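Local coordinates for oligopeptide-binding protein AppA (Bacillus subtilis, PDB 1XOC), which captures oligopeptides outside the cell for import by an ABC permease, a system able to replace the OPP permease in sporulation and genetic competence, at residues Leu287-Leu301 with Val372-Leu384. Numbering follows the deposited sequence. Where two conformers were deposited one is given.
With ZN (zinc ion), chain F; ZN (zinc ion), chain J.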
loop_
_atom_site.group_PDB
_atom_site.type_symbol
_atom_site.label_atom_id
_atom_site.label_comp_id
_atom_site.label_asym_id
_atom_site.label_seq_id
_atom_site.Cartn_x
_atom_site.Cartn_y
_atom_site.Cartn_z
ATOM N N LEU A 287 4.679 -9.830 23.194
ATOM C CA LEU A 287 4.146 -8.488 22.961
ATOM C C LEU A 287 2.730 -8.565 22.414
ATOM O O LEU A 287 1.836 -7.845 22.854
ATOM C CB LEU A 287 5.044 -7.705 22.011
ATOM C CG LEU A 287 6.440 -7.342 22.506
ATOM C CD1 LEU A 287 7.371 -6.953 21.372
ATOM C CD2 LEU A 287 6.368 -6.217 23.501
ATOM N N THR A 288 2.503 -9.469 21.476
ATOM C CA THR A 288 1.160 -9.661 20.977
ATOM C C THR A 288 0.229 -10.124 22.098
ATOM O O THR A 288 -0.896 -9.631 22.245
ATOM C CB THR A 288 1.159 -10.686 19.829
ATOM O OG1 THR A 288 1.933 -10.155 18.740
ATOM C CG2 THR A 288 -0.267 -10.990 19.366
ATOM N N THR A 289 0.710 -11.064 22.899
ATOM C CA THR A 289 -0.101 -11.643 23.973
ATOM C C THR A 289 -0.451 -10.596 25.025
ATOM O O THR A 289 -1.462 -10.714 25.714
ATOM C CB THR A 289 0.656 -12.822 24.631
ATOM O OG1 THR A 289 0.978 -13.776 23.625
ATOM C CG2 THR A 289 -0.172 -13.518 25.702
ATOM N N ALA A 290 0.392 -9.574 25.149
ATOM C CA ALA A 290 0.179 -8.498 26.129
ATOM C C ALA A 290 -0.846 -7.462 25.672
ATOM O O ALA A 290 -1.247 -6.607 26.465
ATOM C CB ALA A 290 1.484 -7.793 26.411
ATOM N N LEU A 291 -1.224 -7.511 24.399
ATOM C CA LEU A 291 -2.102 -6.500 23.823
ATOM C C LEU A 291 -3.530 -7.000 23.656
ATOM O O LEU A 291 -3.789 -8.027 23.019
ATOM C CB LEU A 291 -1.549 -5.987 22.505
ATOM C CG LEU A 291 -0.182 -5.303 22.580
ATOM C CD1 LEU A 291 0.423 -5.095 21.200
ATOM C CD2 LEU A 291 -0.274 -3.986 23.382
ATOM N N ASP A 292 -4.458 -6.243 24.228
ATOM C CA ASP A 292 -5.868 -6.566 24.190
ATOM C C ASP A 292 -6.424 -6.023 22.881
ATOM O O ASP A 292 -7.029 -4.945 22.835
ATOM C CB ASP A 292 -6.583 -5.954 25.395
ATOM C CG ASP A 292 -8.021 -6.438 25.536
ATOM O OD1 ASP A 292 -8.607 -6.207 26.620
ATOM O OD2 ASP A 292 -8.559 -7.027 24.560
ATOM N N ARG A 293 -6.197 -6.762 21.806
ATOM C CA ARG A 293 -6.560 -6.281 20.473
ATOM C C ARG A 293 -8.078 -6.116 20.275
ATOM O O ARG A 293 -8.528 -5.233 19.554
ATOM C CB ARG A 293 -5.926 -7.168 19.396
ATOM C CG ARG A 293 -4.414 -6.958 19.262
ATOM C CD ARG A 293 -3.799 -7.863 18.240
ATOM N NE ARG A 293 -3.813 -9.212 18.742
ATOM C CZ ARG A 293 -3.839 -10.313 17.999
ATOM N NH1 ARG A 293 -3.868 -10.276 16.669
ATOM N NH2 ARG A 293 -3.844 -11.476 18.623
ATOM N N GLU A 294 -8.880 -6.927 20.958
ATOM C CA GLU A 294 -10.337 -6.752 20.885
ATOM C C GLU A 294 -10.751 -5.426 21.526
ATOM O O GLU A 294 -11.601 -4.700 21.003
ATOM C CB GLU A 294 -11.047 -7.938 21.531
ATOM C CG GLU A 294 -10.584 -9.276 20.965
ATOM C CD GLU A 294 -11.715 -10.061 20.376
ATOM O OE1 GLU A 294 -12.259 -10.938 21.088
ATOM O OE2 GLU A 294 -12.073 -9.764 19.205
ATOM N N SER A 295 -10.142 -5.098 22.664
ATOM C CA SER A 295 -10.409 -3.821 23.313
ATOM C C SER A 295 -9.950 -2.646 22.445
ATOM O O SER A 295 -10.602 -1.607 22.401
ATOM C CB SER A 295 -9.731 -3.783 24.682
ATOM O OG SER A 295 -9.855 -2.503 25.281
ATOM N N ILE A 296 -8.819 -2.804 21.762
ATOM C CA ILE A 296 -8.346 -1.774 20.824
ATOM C C ILE A 296 -9.417 -1.472 19.779
ATOM O O ILE A 296 -9.778 -0.317 19.565
ATOM C CB ILE A 296 -6.998 -2.174 20.156
ATOM C CG1 ILE A 296 -5.867 -1.958 21.170
ATOM C CG2 ILE A 296 -6.767 -1.388 18.848
ATOM C CD1 ILE A 296 -4.544 -2.533 20.766
ATOM N N VAL A 297 -9.928 -2.504 19.134
ATOM C CA VAL A 297 -10.983 -2.345 18.142
ATOM C C VAL A 297 -12.246 -1.724 18.757
ATOM O O VAL A 297 -12.842 -0.825 18.167
ATOM C CB VAL A 297 -11.284 -3.685 17.454
ATOM C CG1 VAL A 297 -12.528 -3.605 16.552
ATOM C CG2 VAL A 297 -10.078 -4.117 16.628
ATOM N N SER A 298 -12.657 -2.192 19.936
ATOM C CA SER A 298 -13.847 -1.649 20.600
ATOM C C SER A 298 -13.677 -0.187 20.967
ATOM O O SER A 298 -14.585 0.626 20.792
ATOM C CB SER A 298 -14.139 -2.423 21.874
ATOM O OG SER A 298 -14.461 -3.739 21.537
ATOM N N GLN A 299 -12.495 0.138 21.466
ATOM C CA GLN A 299 -12.191 1.430 22.051
ATOM C C GLN A 299 -11.935 2.412 20.925
ATOM O O GLN A 299 -12.682 3.371 20.755
ATOM C CB GLN A 299 -10.958 1.262 22.964
ATOM C CG GLN A 299 -10.561 2.410 23.860
ATOM C CD GLN A 299 -9.394 2.032 24.784
ATOM O OE1 GLN A 299 -9.038 0.849 24.932
ATOM N NE2 GLN A 299 -8.801 3.029 25.403
ATOM N N VAL A 300 -10.944 2.119 20.099
ATOM C CA VAL A 300 -10.452 3.058 19.123
ATOM C C VAL A 300 -11.281 3.128 17.824
ATOM O O VAL A 300 -11.368 4.197 17.212
ATOM C CB VAL A 300 -8.978 2.778 18.806
ATOM C CG1 VAL A 300 -8.440 3.835 17.930
ATOM C CG2 VAL A 300 -8.160 2.715 20.102
ATOM N N LEU A 301 -11.856 2.000 17.391
ATOM C CA LEU A 301 -12.648 1.930 16.143
ATOM C C LEU A 301 -14.170 1.902 16.421
ATOM O O LEU A 301 -14.980 1.778 15.496
ATOM C CB LEU A 301 -12.294 0.671 15.305
ATOM C CG LEU A 301 -10.935 0.484 14.623
ATOM C CD1 LEU A 301 -10.595 1.712 13.835
ATOM C CD2 LEU A 301 -9.833 0.166 15.582
ATOM N N VAL A 372 -6.812 7.463 14.626
ATOM C CA VAL A 372 -6.943 6.082 15.052
ATOM C C VAL A 372 -5.579 5.483 15.431
ATOM O O VAL A 372 -5.444 4.858 16.479
ATOM C CB VAL A 372 -7.623 5.243 13.956
ATOM C CG1 VAL A 372 -7.577 3.754 14.270
ATOM C CG2 VAL A 372 -9.082 5.696 13.779
ATOM N N ARG A 373 -4.568 5.648 14.582
ATOM C CA ARG A 373 -3.242 5.068 14.861
ATOM C C ARG A 373 -2.549 5.785 16.005
ATOM O O ARG A 373 -1.856 5.134 16.787
ATOM C CB ARG A 373 -2.347 5.100 13.625
ATOM C CG ARG A 373 -2.854 4.154 12.576
ATOM C CD ARG A 373 -1.972 4.156 11.334
ATOM N NE ARG A 373 -2.576 3.400 10.226
ATOM C CZ ARG A 373 -2.015 3.322 9.029
ATOM N NH1 ARG A 373 -0.857 3.893 8.754
ATOM N NH2 ARG A 373 -2.654 2.600 8.095
ATOM N N GLU A 374 -2.726 7.088 16.089
ATOM C CA GLU A 374 -2.197 7.837 17.207
ATOM C C GLU A 374 -2.779 7.285 18.501
ATOM O O GLU A 374 -2.061 7.066 19.476
ATOM C CB GLU A 374 -2.460 9.351 17.039
ATOM C CG GLU A 374 -1.832 9.962 15.733
ATOM C CD GLU A 374 -2.268 11.399 15.464
ATOM O OE1 GLU A 374 -3.041 11.936 16.293
ATOM O OE2 GLU A 374 -1.822 12.026 14.448
ATOM N N ASP A 375 -4.083 7.080 18.545
ATOM C CA ASP A 375 -4.741 6.454 19.690
ATOM C C ASP A 375 -4.232 5.033 19.978
ATOM O O ASP A 375 -4.006 4.653 21.135
ATOM C CB ASP A 375 -6.254 6.378 19.468
ATOM C CG ASP A 375 -6.921 7.737 19.467
ATOM O OD1 ASP A 375 -8.106 7.844 19.104
ATOM O OD2 ASP A 375 -6.266 8.731 19.845
ATOM N N ILE A 376 -4.092 4.227 18.948
ATOM C CA ILE A 376 -3.552 2.894 19.161
ATOM C C ILE A 376 -2.190 2.954 19.806
ATOM O O ILE A 376 -1.889 2.140 20.679
ATOM C CB ILE A 376 -3.458 2.130 17.855
ATOM C CG1 ILE A 376 -4.852 1.798 17.351
ATOM C CG2 ILE A 376 -2.634 0.834 18.040
ATOM C CD1 ILE A 376 -4.861 1.221 15.963
ATOM N N ALA A 377 -1.351 3.902 19.382
ATOM C CA ALA A 377 -0.002 4.020 19.953
ATOM C C ALA A 377 -0.012 4.314 21.452
ATOM O O ALA A 377 0.793 3.785 22.246
ATOM C CB ALA A 377 0.812 5.037 19.214
ATOM N N VAL A 378 -0.956 5.144 21.857
ATOM C CA VAL A 378 -1.127 5.485 23.279
ATOM C C VAL A 378 -1.664 4.266 24.045
ATOM O O VAL A 378 -1.209 3.951 25.130
ATOM C CB VAL A 378 -2.056 6.692 23.432
ATOM C CG1 VAL A 378 -2.337 6.951 24.864
ATOM C CG2 VAL A 378 -1.422 7.928 22.741
ATOM N N VAL A 379 -2.578 3.520 23.442
ATOM C CA VAL A 379 -3.117 2.330 24.094
ATOM C C VAL A 379 -2.042 1.238 24.260
ATOM O O VAL A 379 -1.944 0.596 25.307
ATOM C CB VAL A 379 -4.340 1.776 23.326
ATOM C CG1 VAL A 379 -4.761 0.427 23.906
ATOM C CG2 VAL A 379 -5.529 2.742 23.380
ATOM N N VAL A 380 -1.231 1.045 23.235
ATOM C CA VAL A 380 -0.094 0.134 23.321
ATOM C C VAL A 380 0.869 0.582 24.427
ATOM O O VAL A 380 1.348 -0.234 25.231
ATOM C CB VAL A 380 0.630 -0.003 21.958
ATOM C CG1 VAL A 380 1.904 -0.836 22.101
ATOM C CG2 VAL A 380 -0.309 -0.619 20.913
ATOM N N GLN A 381 1.170 1.875 24.498
ATOM C CA GLN A 381 2.023 2.375 25.593
ATOM C C GLN A 381 1.464 2.022 26.942
ATOM O O GLN A 381 2.207 1.633 27.842
ATOM C CB GLN A 381 2.179 3.877 25.463
ATOM C CG GLN A 381 2.880 4.583 26.559
ATOM C CD GLN A 381 2.812 6.059 26.312
ATOM O OE1 GLN A 381 1.728 6.660 26.358
ATOM N NE2 GLN A 381 3.971 6.663 26.021
ATOM N N GLU A 382 0.155 2.179 27.110
ATOM C CA GLU A 382 -0.463 1.916 28.408
ATOM C C GLU A 382 -0.487 0.420 28.734
ATOM O O GLU A 382 -0.171 0.035 29.859
ATOM C CB GLU A 382 -1.863 2.557 28.495
ATOM C CG GLU A 382 -1.775 4.104 28.541
ATOM C CD GLU A 382 -3.119 4.871 28.360
ATOM O OE1 GLU A 382 -4.146 4.235 27.991
ATOM O OE2 GLU A 382 -3.136 6.123 28.571
ATOM N N GLN A 383 -0.866 -0.407 27.758
ATOM C CA GLN A 383 -0.958 -1.855 27.961
ATOM C C GLN A 383 0.409 -2.498 28.205
ATOM O O GLN A 383 0.536 -3.372 29.065
ATOM C CB GLN A 383 -1.727 -2.547 26.812
ATOM C CG GLN A 383 -3.224 -2.181 26.801
ATOM C CD GLN A 383 -4.031 -2.846 25.708
ATOM O OE1 GLN A 383 -5.230 -2.553 25.505
ATOM N NE2 GLN A 383 -3.399 -3.698 24.974
ATOM N N LEU A 384 1.438 -2.065 27.485
ATOM C CA LEU A 384 2.772 -2.618 27.704
ATOM C C LEU A 384 3.414 -2.123 28.995
ATOM O O LEU A 384 4.250 -2.830 29.583
ATOM C CB LEU A 384 3.678 -2.346 26.500
ATOM C CG LEU A 384 3.234 -3.039 25.204
ATOM C CD1 LEU A 384 4.217 -2.770 24.087
ATOM C CD2 LEU A 384 3.078 -4.545 25.394
HETATM ZN ZN ZN F . -3.157 13.885 15.242
HETATM ZN ZN ZN J . -8.606 10.009 19.325
HETATM O O HOH W 1 -0.535 -5.806 29.026
HETATM O O HOH W 2 -7.046 3.967 27.075
HETATM O O HOH W 3 -9.995 6.919 17.223
HETATM O O HOH W 4 -1.165 14.831 15.363
HETATM O O HOH W 5 -4.266 14.556 17.029
#
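V300 is the knob through which helix 293-300 packs on helix 372-384: its side chain sits in a hole formed by V372, D375, I376 and V379, a single knob among four residues. With CG1 anti to the backbone N (chi1 -173°), that branch is the one that goes in, V300 CG1 lying 3.5 Å from V372 O and 3.7 Å from D375 CB. Next to it L301 CD1 meets V372 CG1 at 3.7 Å, the two side chains crossing nearly at right angles, while I296 and V379 slide past each other in opposite directions, I296 CG1 to V379 CG1 3.8 Å. Towards the other end L291 CD2 packs against V380 and L384, and A290 CB rests 3.8 Å from L384 CD2. The two helices, running at 138° to each other, belong to a lobe of the family 5 solute-binding fold; I376 also touches strand 483-496 and V380 strand 265-271, both of its mixed sheet, and R373, on another side of helix 372-384, hydrogen-bonds the backbone of the bound peptide. Three waters bridge polar atoms of the two segments: one donates to A290 O and Q383 O, another joins Q299 NE2 to E382 OE1, and a third donates to V300 O and to D375 OD1, an oxygen that also binds zinc at 2.2 Å. D292 is the N-cap of helix 293-300, S295 N meeting its OD2 (3.1 Å) from above the carboxylate plane.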